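Local coordinates for extracellular solute-binding protein family 1 (Kribbella flavida, PDB 5IXP) that probably captures an extracellular solute and hands it to an ABC transporter, as solute-binding proteins of this family do, at residues V63-A71 and H351-I359; W171-Y182 and N194-I204. All blocks are in the same frame, centred on the assembly; numbering follows the deposited sequence. Where two conformers were deposited one is given.

Contact 1: V63-A71 and H351-I359; sequences VSWIYKYLA and HKGPRDGEI
CG of Tyr67 sits between its own backbone N and carbonyl carbon (chi1 74°), which sends the ring out over 351-359, while the chain of Glu358 bends at chi2 (81°) and brings its carboxylate back to the phenol. Tyr67 OH donates to Glu358 OE1 at 2.8 Å, meeting that oxygen from above the carboxylate plane. The other oxygen, Glu358 OE2, forms a salt bridge with Arg355 NH2 at 3.2 Å, so the acceptor of the phenol is itself positioned by a neighbour. A tyrosine suits this place because its ring packs while its hydroxyl bonds. Asp356 CB lies over one face, 4.2 Å from the ring centroid, as a CH-pi contact, and Lys68 CB flanks the opposite face. Near the ring plane, the carbonyl oxygen of Pro354 approaches Tyr67 CE2 at 3.2 Å. Gly357 suits the turn of helix beside the phenol, since a side chain there would collide with Tyr67 OH. Farther along, Ala71 CB touches Pro354 CB, and one water donates to both Tyr67 O and Lys352 O, joining the two backbones. The contact is a surface one, consistent with a link between distant parts of the chain in the two-lobed solute-binding-protein fold: helix 66-70 follows strand 58-62 and rests beside helix 38-51, where Glu46 pairs with Lys68, while helix 356-371 packs through Ile359 against helix 377-392.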
loop_
_atom_site.group_PDB
_atom_site.type_symbol
_atom_site.label_atom_id
_atom_site.label_comp_id
_atom_site.label_asym_id
_atom_site.label_seq_id
_atom_site.Cartn_x
_atom_site.Cartn_y
_atom_site.Cartn_z
ATOM N N VAL A 63 -1.920 -4.607 5.349
ATOM C CA VAL A 63 -1.594 -5.621 4.351
ATOM C C VAL A 63 -0.110 -5.967 4.374
ATOM O O VAL A 63 0.273 -7.093 4.027
ATOM C CB VAL A 63 -2.045 -5.178 2.944
ATOM C CG1 VAL A 63 -1.248 -3.953 2.468
ATOM C CG2 VAL A 63 -1.932 -6.355 1.971
ATOM N N SER A 64 0.750 -5.041 4.801
ATOM C CA SER A 64 2.170 -5.382 4.755
ATOM C C SER A 64 2.584 -6.358 5.851
ATOM O O SER A 64 3.682 -6.918 5.763
ATOM C CB SER A 64 3.043 -4.130 4.831
ATOM O OG SER A 64 2.937 -3.521 6.104
ATOM N N TRP A 65 1.739 -6.570 6.871
ATOM C CA TRP A 65 2.012 -7.525 7.946
ATOM C C TRP A 65 1.377 -8.883 7.724
ATOM O O TRP A 65 1.803 -9.856 8.354
ATOM C CB TRP A 65 1.466 -7.054 9.304
ATOM C CG TRP A 65 1.546 -5.632 9.616
ATOM C CD1 TRP A 65 2.448 -4.738 9.147
ATOM C CD2 TRP A 65 0.670 -4.912 10.491
ATOM N NE1 TRP A 65 2.188 -3.495 9.662
ATOM C CE2 TRP A 65 1.100 -3.575 10.494
ATOM C CE3 TRP A 65 -0.441 -5.269 11.262
ATOM C CZ2 TRP A 65 0.464 -2.594 11.239
ATOM C CZ3 TRP A 65 -1.074 -4.302 12.001
ATOM C CH2 TRP A 65 -0.617 -2.973 11.992
ATOM N N ILE A 66 0.322 -8.953 6.909
ATOM C CA ILE A 66 -0.564 -10.113 6.937
ATOM C C ILE A 66 0.143 -11.382 6.466
ATOM O O ILE A 66 -0.287 -12.489 6.824
ATOM C CB ILE A 66 -1.852 -9.820 6.143
ATOM C CG1 ILE A 66 -2.945 -10.829 6.518
ATOM C CG2 ILE A 66 -1.588 -9.793 4.644
ATOM C CD1 ILE A 66 -4.344 -10.417 6.080
ATOM N N TYR A 67 1.247 -11.250 5.719
ATOM C CA TYR A 67 2.022 -12.423 5.315
ATOM C C TYR A 67 2.424 -13.253 6.529
ATOM O O TYR A 67 2.392 -14.487 6.485
ATOM C CB TYR A 67 3.269 -11.999 4.522
ATOM C CG TYR A 67 4.376 -11.384 5.371
ATOM C CD1 TYR A 67 4.431 -10.015 5.591
ATOM C CD2 TYR A 67 5.359 -12.177 5.961
ATOM C CE1 TYR A 67 5.425 -9.448 6.373
ATOM C CE2 TYR A 67 6.357 -11.621 6.754
ATOM C CZ TYR A 67 6.384 -10.254 6.955
ATOM O OH TYR A 67 7.372 -9.683 7.736
ATOM N N LYS A 68 2.801 -12.584 7.622
ATOM C CA LYS A 68 3.250 -13.284 8.818
ATOM C C LYS A 68 2.115 -14.072 9.458
ATOM O O LYS A 68 2.351 -15.117 10.072
ATOM C CB LYS A 68 3.844 -12.275 9.804
ATOM C CG LYS A 68 4.310 -12.864 11.125
ATOM C CD LYS A 68 5.354 -11.978 11.796
ATOM C CE LYS A 68 5.577 -12.389 13.254
ATOM N NZ LYS A 68 6.500 -11.463 13.979
ATOM N N TYR A 69 0.877 -13.616 9.304
ATOM C CA TYR A 69 -0.231 -14.287 9.959
ATOM C C TYR A 69 -0.961 -15.257 9.048
ATOM O O TYR A 69 -1.635 -16.163 9.550
ATOM C CB TYR A 69 -1.174 -13.239 10.561
ATOM C CG TYR A 69 -0.400 -12.486 11.605
ATOM C CD1 TYR A 69 -0.148 -13.060 12.840
ATOM C CD2 TYR A 69 0.178 -11.261 11.324
ATOM C CE1 TYR A 69 0.615 -12.405 13.796
ATOM C CE2 TYR A 69 0.942 -10.600 12.270
ATOM C CZ TYR A 69 1.150 -11.181 13.502
ATOM O OH TYR A 69 1.904 -10.533 14.434
ATOM N N LEU A 70 -0.803 -15.125 7.726
ATOM C CA LEU A 70 -1.207 -16.210 6.843
ATOM C C LEU A 70 -0.484 -17.497 7.219
ATOM O O LEU A 70 -1.068 -18.585 7.172
ATOM C CB LEU A 70 -0.932 -15.840 5.384
ATOM C CG LEU A 70 -1.800 -14.729 4.770
ATOM C CD1 LEU A 70 -1.245 -14.275 3.419
ATOM C CD2 LEU A 70 -3.242 -15.178 4.628
ATOM N N ALA A 71 0.781 -17.390 7.622
ATOM C CA ALA A 71 1.522 -18.569 8.057
ATOM C C ALA A 71 1.035 -19.099 9.397
ATOM O O ALA A 71 1.379 -20.229 9.764
ATOM C CB ALA A 71 3.021 -18.255 8.127
ATOM N N HIS A 351 3.013 -14.297 -4.455
ATOM C CA HIS A 351 2.867 -14.902 -3.142
ATOM C C HIS A 351 3.873 -14.293 -2.173
ATOM O O HIS A 351 5.042 -14.095 -2.515
ATOM C CB HIS A 351 3.061 -16.415 -3.229
ATOM C CG HIS A 351 3.013 -17.100 -1.903
ATOM N ND1 HIS A 351 1.898 -17.069 -1.093
ATOM C CD2 HIS A 351 3.946 -17.816 -1.235
ATOM C CE1 HIS A 351 2.146 -17.743 0.016
ATOM N NE2 HIS A 351 3.382 -18.207 -0.045
ATOM N N LYS A 352 3.414 -13.983 -0.963
ATOM C CA LYS A 352 4.273 -13.461 0.096
ATOM C C LYS A 352 4.486 -14.556 1.129
ATOM O O LYS A 352 3.531 -14.983 1.784
ATOM C CB LYS A 352 3.655 -12.232 0.763
ATOM C CG LYS A 352 3.076 -11.199 -0.181
ATOM C CD LYS A 352 4.097 -10.161 -0.549
ATOM C CE LYS A 352 3.453 -9.036 -1.348
ATOM N NZ LYS A 352 4.397 -7.923 -1.554
ATOM N N GLY A 353 5.729 -14.991 1.293
ATOM C CA GLY A 353 6.043 -16.056 2.218
ATOM C C GLY A 353 6.255 -15.591 3.646
ATOM O O GLY A 353 6.135 -14.405 3.966
ATOM N N PRO A 354 6.609 -16.530 4.531
ATOM C CA PRO A 354 6.556 -16.247 5.978
ATOM C C PRO A 354 7.512 -15.171 6.445
ATOM O O PRO A 354 7.296 -14.600 7.519
ATOM C CB PRO A 354 6.906 -17.601 6.617
ATOM C CG PRO A 354 6.707 -18.613 5.541
ATOM C CD PRO A 354 7.016 -17.915 4.252
ATOM N N ARG A 355 8.574 -14.888 5.704
ATOM C CA ARG A 355 9.537 -13.879 6.119
ATOM C C ARG A 355 9.699 -12.801 5.054
ATOM O O ARG A 355 10.778 -12.221 4.900
ATOM C CB ARG A 355 10.876 -14.535 6.464
ATOM C CG ARG A 355 10.796 -15.444 7.699
ATOM C CD ARG A 355 11.845 -15.052 8.730
ATOM N NE ARG A 355 11.293 -14.225 9.792
ATOM C CZ ARG A 355 12.011 -13.688 10.774
ATOM N NH1 ARG A 355 13.326 -13.875 10.812
ATOM N NH2 ARG A 355 11.419 -12.942 11.710
ATOM N N ASP A 356 8.611 -12.499 4.338
ATOM C CA ASP A 356 8.702 -11.598 3.190
ATOM C C ASP A 356 9.197 -10.211 3.591
ATOM O O ASP A 356 10.042 -9.622 2.904
ATOM C CB ASP A 356 7.347 -11.497 2.494
ATOM C CG ASP A 356 7.485 -11.305 1.000
ATOM O OD1 ASP A 356 7.702 -12.311 0.298
ATOM O OD2 ASP A 356 7.395 -10.156 0.527
ATOM N N GLY A 357 8.688 -9.672 4.697
ATOM C CA GLY A 357 9.095 -8.335 5.103
ATOM C C GLY A 357 10.547 -8.278 5.536
ATOM O O GLY A 357 11.258 -7.310 5.235
ATOM N N GLU A 358 11.007 -9.313 6.242
ATOM C CA GLU A 358 12.394 -9.362 6.685
ATOM C C GLU A 358 13.344 -9.494 5.504
ATOM O O GLU A 358 14.417 -8.881 5.497
ATOM C CB GLU A 358 12.593 -10.526 7.656
ATOM C CG GLU A 358 11.902 -10.354 8.998
ATOM C CD GLU A 358 10.411 -10.707 8.978
ATOM O OE1 GLU A 358 9.845 -11.018 7.906
ATOM O OE2 GLU A 358 9.797 -10.669 10.058
ATOM N N ILE A 359 12.968 -10.294 4.499
ATOM C CA ILE A 359 13.786 -10.418 3.293
ATOM C C ILE A 359 13.807 -9.100 2.537
ATOM O O ILE A 359 14.865 -8.620 2.109
ATOM C CB ILE A 359 13.262 -11.558 2.399
ATOM C CG1 ILE A 359 13.393 -12.911 3.094
ATOM C CG2 ILE A 359 13.963 -11.558 1.028
ATOM C CD1 ILE A 359 12.671 -14.036 2.343
HETATM O O HOH W 1 3.255 -16.200 4.371
#

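Contact 2: W171-Y182 and N194-I204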
loop_
_atom_site.group_PDB
_atom_site.type_symbol
_atom_site.label_atom_id
_atom_site.label_comp_id
_atom_site.label_asym_id
_atom_site.label_seq_id
_atom_site.Cartn_x
_atom_site.Cartn_y
_atom_site.Cartn_z
ATOM N N TRP A 171 11.711 0.846 -6.112
ATOM C CA TRP A 171 11.804 -0.602 -5.944
ATOM C C TRP A 171 10.514 -1.184 -5.392
ATOM O O TRP A 171 10.028 -2.214 -5.878
ATOM C CB TRP A 171 12.973 -0.930 -5.014
ATOM C CG TRP A 171 12.998 -2.343 -4.444
ATOM C CD1 TRP A 171 12.403 -2.782 -3.286
ATOM C CD2 TRP A 171 13.686 -3.471 -4.991
ATOM N NE1 TRP A 171 12.674 -4.120 -3.092
ATOM C CE2 TRP A 171 13.461 -4.566 -4.121
ATOM C CE3 TRP A 171 14.458 -3.668 -6.139
ATOM C CZ2 TRP A 171 13.986 -5.839 -4.368
ATOM C CZ3 TRP A 171 14.984 -4.935 -6.380
ATOM C CH2 TRP A 171 14.743 -6.003 -5.499
ATOM N N GLU A 172 9.967 -0.563 -4.344
ATOM C CA GLU A 172 8.703 -1.045 -3.795
ATOM C C GLU A 172 7.634 -1.094 -4.875
ATOM O O GLU A 172 6.890 -2.078 -4.985
ATOM C CB GLU A 172 8.253 -0.152 -2.640
ATOM C CG GLU A 172 9.172 -0.205 -1.427
ATOM C CD GLU A 172 9.078 -1.549 -0.705
ATOM O OE1 GLU A 172 8.140 -1.741 0.104
ATOM O OE2 GLU A 172 9.915 -2.429 -0.975
ATOM N N ALA A 173 7.563 -0.048 -5.699
ATOM C CA ALA A 173 6.538 0.012 -6.736
ATOM C C ALA A 173 6.720 -1.103 -7.756
ATOM O O ALA A 173 5.752 -1.781 -8.122
ATOM C CB ALA A 173 6.558 1.380 -7.415
HETATM N N MSE A 174 7.951 -1.336 -8.201
HETATM C CA MSE A 174 8.197 -2.348 -9.220
HETATM C C MSE A 174 8.141 -3.768 -8.678
HETATM O O MSE A 174 7.550 -4.651 -9.303
HETATM C CB MSE A 174 9.559 -2.120 -9.879
HETATM C CG MSE A 174 9.662 -0.777 -10.567
HETATM SE SE MSE A 174 11.424 -0.632 -11.383
HETATM C CE MSE A 174 11.232 -2.110 -12.661
ATOM N N ARG A 175 8.776 -4.001 -7.526
ATOM C CA ARG A 175 8.872 -5.368 -7.024
ATOM C C ARG A 175 7.500 -5.963 -6.764
ATOM O O ARG A 175 7.276 -7.158 -6.996
ATOM C CB ARG A 175 9.692 -5.427 -5.742
ATOM C CG ARG A 175 10.101 -6.862 -5.435
ATOM C CD ARG A 175 10.505 -7.034 -4.008
ATOM N NE ARG A 175 9.367 -7.033 -3.094
ATOM C CZ ARG A 175 8.966 -5.973 -2.401
ATOM N NH1 ARG A 175 9.598 -4.816 -2.534
ATOM N NH2 ARG A 175 7.937 -6.069 -1.572
ATOM N N ASN A 176 6.572 -5.152 -6.267
ATOM C CA ASN A 176 5.274 -5.697 -5.904
ATOM C C ASN A 176 4.428 -6.068 -7.111
ATOM O O ASN A 176 3.399 -6.727 -6.933
ATOM C CB ASN A 176 4.531 -4.710 -5.009
ATOM C CG ASN A 176 5.010 -4.784 -3.587
ATOM O OD1 ASN A 176 4.798 -5.788 -2.913
ATOM N ND2 ASN A 176 5.683 -3.742 -3.127
ATOM N N GLN A 177 4.842 -5.687 -8.320
ATOM C CA GLN A 177 4.148 -6.099 -9.532
ATOM C C GLN A 177 4.602 -7.444 -10.068
ATOM O O GLN A 177 3.889 -8.033 -10.888
ATOM C CB GLN A 177 4.352 -5.081 -10.647
ATOM C CG GLN A 177 3.726 -3.749 -10.396
ATOM C CD GLN A 177 3.967 -2.815 -11.557
ATOM O OE1 GLN A 177 5.028 -2.850 -12.177
ATOM N NE2 GLN A 177 2.982 -1.998 -11.876
ATOM N N LEU A 178 5.782 -7.916 -9.679
ATOM C CA LEU A 178 6.288 -9.176 -10.207
ATOM C C LEU A 178 5.344 -10.312 -9.852
ATOM O O LEU A 178 4.668 -10.282 -8.820
ATOM C CB LEU A 178 7.681 -9.472 -9.650
ATOM C CG LEU A 178 8.704 -8.370 -9.903
ATOM C CD1 LEU A 178 10.010 -8.685 -9.186
ATOM C CD2 LEU A 178 8.930 -8.216 -11.401
ATOM N N ILE A 179 5.300 -11.320 -10.729
ATOM C CA ILE A 179 4.526 -12.522 -10.443
ATOM C C ILE A 179 5.132 -13.277 -9.269
ATOM O O ILE A 179 4.415 -13.832 -8.432
ATOM C CB ILE A 179 4.425 -13.411 -11.695
ATOM C CG1 ILE A 179 3.465 -12.802 -12.710
ATOM C CG2 ILE A 179 3.957 -14.811 -11.326
ATOM C CD1 ILE A 179 3.170 -13.734 -13.872
ATOM N N GLN A 180 6.456 -13.314 -9.182
ATOM C CA GLN A 180 7.089 -13.811 -7.976
ATOM C C GLN A 180 8.244 -12.898 -7.612
ATOM O O GLN A 180 8.899 -12.311 -8.477
ATOM C CB GLN A 180 7.578 -15.257 -8.125
ATOM C CG GLN A 180 8.846 -15.400 -8.901
ATOM C CD GLN A 180 9.166 -16.841 -9.167
ATOM O OE1 GLN A 180 8.295 -17.708 -9.059
ATOM N NE2 GLN A 180 10.415 -17.116 -9.522
ATOM N N ALA A 181 8.465 -12.762 -6.314
ATOM C CA ALA A 181 9.578 -11.955 -5.844
ATOM C C ALA A 181 10.519 -12.852 -5.057
ATOM O O ALA A 181 11.521 -13.332 -5.587
ATOM C CB ALA A 181 9.082 -10.776 -4.998
ATOM N N TYR A 182 10.183 -13.123 -3.807
ATOM C CA TYR A 182 11.082 -13.883 -2.959
ATOM C C TYR A 182 10.676 -15.338 -2.789
ATOM O O TYR A 182 11.525 -16.156 -2.410
ATOM C CB TYR A 182 11.178 -13.210 -1.588
ATOM C CG TYR A 182 11.582 -11.760 -1.678
ATOM C CD1 TYR A 182 12.721 -11.372 -2.393
ATOM C CD2 TYR A 182 10.827 -10.772 -1.066
ATOM C CE1 TYR A 182 13.094 -10.036 -2.477
ATOM C CE2 TYR A 182 11.193 -9.432 -1.145
ATOM C CZ TYR A 182 12.324 -9.067 -1.847
ATOM O OH TYR A 182 12.685 -7.737 -1.915
ATOM N N ASN A 194 15.899 -15.771 -8.963
ATOM C CA ASN A 194 14.891 -14.994 -9.681
ATOM C C ASN A 194 15.607 -13.917 -10.490
ATOM O O ASN A 194 15.970 -12.867 -9.948
ATOM C CB ASN A 194 13.903 -14.390 -8.693
ATOM C CG ASN A 194 12.725 -13.715 -9.371
ATOM O OD1 ASN A 194 12.725 -13.489 -10.588
ATOM N ND2 ASN A 194 11.712 -13.374 -8.576
ATOM N N GLU A 195 15.805 -14.168 -11.790
ATOM C CA GLU A 195 16.511 -13.187 -12.611
ATOM C C GLU A 195 15.681 -11.923 -12.808
ATOM O O GLU A 195 16.243 -10.838 -12.976
ATOM C CB GLU A 195 16.913 -13.785 -13.969
ATOM C CG GLU A 195 17.914 -12.896 -14.745
ATOM C CD GLU A 195 18.330 -13.439 -16.121
ATOM O OE1 GLU A 195 18.023 -14.612 -16.438
ATOM O OE2 GLU A 195 18.971 -12.679 -16.892
ATOM N N LEU A 196 14.350 -12.029 -12.774
ATOM C CA LEU A 196 13.532 -10.829 -12.917
ATOM C C LEU A 196 13.753 -9.868 -11.759
ATOM O O LEU A 196 13.712 -8.646 -11.942
ATOM C CB LEU A 196 12.056 -11.195 -13.025
ATOM C CG LEU A 196 11.431 -10.737 -14.335
ATOM C CD1 LEU A 196 9.945 -10.929 -14.281
ATOM C CD2 LEU A 196 11.777 -9.288 -14.627
ATOM N N LEU A 197 13.994 -10.402 -10.565
ATOM C CA LEU A 197 14.340 -9.568 -9.423
ATOM C C LEU A 197 15.645 -8.810 -9.672
ATOM O O LEU A 197 15.735 -7.601 -9.423
ATOM C CB LEU A 197 14.446 -10.453 -8.188
ATOM C CG LEU A 197 14.406 -9.859 -6.796
ATOM C CD1 LEU A 197 13.059 -9.172 -6.550
ATOM C CD2 LEU A 197 14.641 -10.995 -5.798
ATOM N N LYS A 198 16.672 -9.507 -10.165
ATOM C CA LYS A 198 17.929 -8.834 -10.488
ATOM C C LYS A 198 17.738 -7.831 -11.622
ATOM O O LYS A 198 18.350 -6.757 -11.620
ATOM C CB LYS A 198 19.010 -9.861 -10.844
ATOM C CG LYS A 198 20.416 -9.270 -11.155
ATOM C CD LYS A 198 20.882 -8.294 -10.063
ATOM C CE LYS A 198 22.416 -8.159 -9.986
ATOM N NZ LYS A 198 23.064 -7.621 -11.221
ATOM N N ARG A 199 16.877 -8.146 -12.593
ATOM C CA ARG A 199 16.659 -7.189 -13.672
ATOM C C ARG A 199 16.002 -5.916 -13.153
ATOM O O ARG A 199 16.328 -4.811 -13.610
ATOM C CB ARG A 199 15.836 -7.822 -14.794
ATOM C CG ARG A 199 16.716 -8.599 -15.758
ATOM C CD ARG A 199 16.015 -8.953 -17.049
ATOM N NE ARG A 199 16.834 -9.855 -17.846
ATOM C CZ ARG A 199 16.579 -10.162 -19.113
ATOM N NH1 ARG A 199 15.528 -9.629 -19.724
ATOM N NH2 ARG A 199 17.378 -10.996 -19.770
ATOM N N THR A 200 15.064 -6.057 -12.210
ATOM C CA THR A 200 14.470 -4.901 -11.547
ATOM C C THR A 200 15.533 -4.079 -10.835
ATOM O O THR A 200 15.597 -2.852 -10.980
ATOM C CB THR A 200 13.407 -5.376 -10.554
ATOM O OG1 THR A 200 12.390 -6.097 -11.256
ATOM C CG2 THR A 200 12.785 -4.202 -9.812
ATOM N N TRP A 201 16.365 -4.752 -10.038
ATOM C CA TRP A 201 17.499 -4.102 -9.387
ATOM C C TRP A 201 18.361 -3.357 -10.403
ATOM O O TRP A 201 18.667 -2.169 -10.230
ATOM C CB TRP A 201 18.317 -5.167 -8.645
ATOM C CG TRP A 201 19.631 -4.714 -8.048
ATOM C CD1 TRP A 201 20.841 -4.612 -8.690
ATOM C CD2 TRP A 201 19.878 -4.366 -6.678
ATOM N NE1 TRP A 201 21.815 -4.197 -7.808
ATOM C CE2 TRP A 201 21.253 -4.043 -6.567
ATOM C CE3 TRP A 201 19.071 -4.292 -5.535
ATOM C CZ2 TRP A 201 21.837 -3.649 -5.353
ATOM C CZ3 TRP A 201 19.649 -3.893 -4.331
ATOM C CH2 TRP A 201 21.019 -3.574 -4.251
ATOM N N ASP A 202 18.749 -4.038 -11.486
ATOM C CA ASP A 202 19.641 -3.415 -12.461
ATOM C C ASP A 202 19.025 -2.160 -13.059
ATOM O O ASP A 202 19.717 -1.153 -13.257
ATOM C CB ASP A 202 20.000 -4.400 -13.573
ATOM C CG ASP A 202 20.968 -5.466 -13.113
ATOM O OD1 ASP A 202 21.617 -5.274 -12.068
ATOM O OD2 ASP A 202 21.089 -6.491 -13.800
ATOM N N GLN A 203 17.723 -2.199 -13.354
ATOM C CA GLN A 203 17.084 -1.057 -14.002
ATOM C C GLN A 203 17.008 0.147 -13.064
ATOM O O GLN A 203 17.204 1.290 -13.498
ATOM C CB GLN A 203 15.697 -1.458 -14.504
ATOM C CG GLN A 203 15.039 -0.441 -15.405
ATOM C CD GLN A 203 13.819 -1.012 -16.124
ATOM O OE1 GLN A 203 13.191 -1.956 -15.646
ATOM N NE2 GLN A 203 13.493 -0.449 -17.286
ATOM N N ILE A 204 16.720 -0.081 -11.778
ATOM C CA ILE A 204 16.694 1.032 -10.836
ATOM C C ILE A 204 18.100 1.550 -10.577
ATOM O O ILE A 204 18.316 2.763 -10.481
ATOM C CB ILE A 204 16.005 0.615 -9.527
ATOM C CG1 ILE A 204 14.579 0.196 -9.831
ATOM C CG2 ILE A 204 16.015 1.766 -8.513
ATOM C CD1 ILE A 204 13.872 -0.365 -8.624
#
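Trp171 and Leu197 meet inside a near-antiparallel helix pair of the solute-binding-protein fold, joined by a loop; the axes of segments 171-175 and 195-204 lie at 147°. Trp171 is a knob in a hole formed by Leu197, Thr200, Trp201 and Ile204. Its CB starts 3.8 Å from Ile204 CD1. Along the six-membered ring, CE3 comes near Thr200 CG2, then CZ3 touches Trp201 CB at 4.0 Å, and at the far end CH2 reaches Leu197 CD1 at 3.7 Å. A broad indole can span all four residues, while its NE1 bonds to Asn360. Beyond the helix, Leu178 carries the apolar contact on to Leu196 and Leu197. Asn194 suits the N-cap because its amide works both ways: OD1 weakly accepts from Leu196 N and Leu197 N, and ND2, with CG anti to the backbone N (chi1 -173°), donates to the carbonyl oxygens of Gln180 and Ala181. With a leucine at Asn194, both carbonyls would probably lose this donor and the first helical turn its side-chain cap. The two bonds are equally long but differ in approach: Asn194 ND2 is 3.0 Å from Gln180 O and meets it from above the carbonyl plane, 60° out of it, whereas it meets Ala181 O, also at 3.0 Å, in the carbonyl plane on a lone pair.

From the N terminus, the chain passes through strand 58-62 into 63-71, the first half of contact 1, whose partner comes 280 residues later. Within that long loop, contact 2 closes a much shorter one: only 11 residues, without helix or strand, separate 171-182 from 194-204. Contact 2 is thus nested inside contact 1, and the two do not cross. Their centres lie about 17 Å apart, but 351-359 touches 171-182 directly: Lys352 NZ bonds to Asn176 OD1, and Ile359 packs on Tyr182. Contact 1 therefore joins the region after strand 58-62 to the C-terminal helices, probably between the two lobes expected of this fold, while contact 2 packs helix 167-175 against helix 195-209, with helix 356-371 alongside Trp171.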